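Local coordinates for acyl-coenzyme A thioesterase THEM4 (Rhodococcus sp., PDB 2OV9), which probably hydrolyses fatty acyl-coenzyme A thioesters to free fatty acids and coenzyme A, as a member of the thioesterase superfamily, at the interface of chains A and B. Coordinates in Å, arbitrary orientation; residue numbers count along the deposited sequence, not the author numbering. Chains: chain A/B, Hypothetical protein.

The interface of chains A and B. Residues chain A 139, 155-158; chain B 160-162.
Strand 154-162 of chain A pairs antiparallel with the same strand of chain B across a two-fold axis. This edge-to-edge pairing joins the sheets of two hotdog-fold subunits and is probably the dimer typical of such thioesterases.

Backbone hydrogen bonds carry the pairing. B:Thr160 N gives to A:Leu158 O at 2.9 Å, nearly along the C=O axis. A:Leu158 N gives to B:Thr160 O at 2.9 Å, in the carbonyl plane. B:Tyr162 N gives to A:Ala156 O at 2.9 Å, from above the carbonyl plane.

One water backs up the pairing. Its oxygen lies 3.0 Å from A:Leu158 O and also meets hydroxyl OG1 of B:Thr160.

The ring contacts centre on B:Tyr162. Its CG is anti to the carbonyl carbon (chi1 -63°), and its side chain runs alongside A:Thr155. Methyl CG2 of A:Thr155 touches CD2 of B:Tyr162 at 3.8 Å; CB of A:Thr155 sits above one ring face, offset toward the rim. A:Ala156 O lies at the ring edge, in plane. An alanine here would probably lose the ring packing on A:Thr155 and the ring edge beside A:Ala156 O.

A:Asp139, probably the catalytic carboxylate, has OD1 4.2 Å from B:Tyr162 OH, too far for a hydrogen bond. A:Gln157 and B:Arg161 cross obliquely, amide and guanidinium planes 55° apart. CG of A:Gln157 is anti to the backbone N (chi1 165°) and the chain extends beyond it, so amide oxygen OE1 lies 3.6 Å from CG of B:Arg161.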
loop_
_atom_site.group_PDB
_atom_site.type_symbol
_atom_site.label_atom_id
_atom_site.label_comp_id
_atom_site.label_asym_id
_atom_site.label_seq_id
_atom_site.Cartn_x
_atom_site.Cartn_y
_atom_site.Cartn_z
ATOM N N ASP A 139 8.870 -1.557 5.551
ATOM C CA ASP A 139 8.534 -0.909 6.801
ATOM C C ASP A 139 7.905 -1.927 7.753
ATOM O O ASP A 139 8.303 -2.021 8.929
ATOM C CB ASP A 139 7.586 0.266 6.541
ATOM C CG ASP A 139 7.119 0.965 7.839
ATOM O OD1 ASP A 139 7.808 1.866 8.343
ATOM O OD2 ASP A 139 6.052 0.635 8.358
ATOM N N THR A 155 8.219 4.215 14.798
ATOM C CA THR A 155 9.084 4.558 13.691
ATOM C C THR A 155 9.533 6.022 13.756
ATOM O O THR A 155 8.723 6.938 14.014
ATOM C CB THR A 155 8.368 4.289 12.384
ATOM O OG1 THR A 155 7.629 3.066 12.522
ATOM C CG2 THR A 155 9.370 4.177 11.232
ATOM N N ALA A 156 10.828 6.231 13.552
ATOM C CA ALA A 156 11.380 7.577 13.537
ATOM C C ALA A 156 11.776 7.963 12.127
ATOM O O ALA A 156 11.406 9.019 11.649
ATOM C CB ALA A 156 12.574 7.689 14.483
ATOM N N GLN A 157 12.541 7.099 11.472
ATOM C CA GLN A 157 13.003 7.347 10.112
ATOM C C GLN A 157 13.202 6.029 9.391
ATOM O O GLN A 157 13.571 5.044 10.011
ATOM C CB GLN A 157 14.319 8.150 10.100
ATOM C CG GLN A 157 14.996 8.104 8.723
ATOM C CD GLN A 157 16.057 9.143 8.514
ATOM O OE1 GLN A 157 16.076 10.189 9.170
ATOM N NE2 GLN A 157 16.955 8.864 7.580
ATOM N N LEU A 158 12.934 6.026 8.084
ATOM C CA LEU A 158 13.045 4.860 7.219
ATOM C C LEU A 158 13.800 5.364 6.000
ATOM O O LEU A 158 13.364 6.309 5.356
ATOM C CB LEU A 158 11.627 4.369 6.839
ATOM C CG LEU A 158 11.382 3.078 6.045
ATOM C CD1 LEU A 158 11.248 1.876 7.007
ATOM C CD2 LEU A 158 10.109 3.192 5.120
ATOM N N THR B 160 12.133 8.811 4.743
ATOM C CA THR B 160 10.878 9.234 5.361
ATOM C C THR B 160 11.051 9.405 6.853
ATOM O O THR B 160 11.580 8.527 7.524
ATOM C CB THR B 160 9.754 8.209 5.058
ATOM O OG1 THR B 160 9.851 7.815 3.678
ATOM C CG2 THR B 160 8.378 8.808 5.318
ATOM N N ARG B 161 10.600 10.549 7.364
ATOM C CA ARG B 161 10.721 10.887 8.773
ATOM C C ARG B 161 9.326 11.027 9.375
ATOM O O ARG B 161 8.449 11.632 8.771
ATOM C CB ARG B 161 11.516 12.204 8.933
ATOM C CG ARG B 161 13.021 12.051 8.671
ATOM C CD ARG B 161 13.870 13.234 9.211
ATOM N NE ARG B 161 13.709 13.439 10.655
ATOM C CZ ARG B 161 13.463 14.611 11.242
ATOM N NH1 ARG B 161 13.379 15.742 10.531
ATOM N NH2 ARG B 161 13.330 14.652 12.566
ATOM N N TYR B 162 9.149 10.486 10.576
ATOM C CA TYR B 162 7.861 10.417 11.224
ATOM C C TYR B 162 7.869 11.290 12.461
ATOM O O TYR B 162 8.618 11.034 13.404
ATOM C CB TYR B 162 7.546 8.951 11.581
ATOM C CG TYR B 162 7.429 8.085 10.346
ATOM C CD1 TYR B 162 6.184 7.841 9.755
ATOM C CD2 TYR B 162 8.561 7.542 9.744
ATOM C CE1 TYR B 162 6.088 7.053 8.590
ATOM C CE2 TYR B 162 8.469 6.770 8.582
ATOM C CZ TYR B 162 7.221 6.521 8.028
ATOM O OH TYR B 162 7.133 5.760 6.881
HETATM O O HOH W 1 11.566 5.552 3.020
#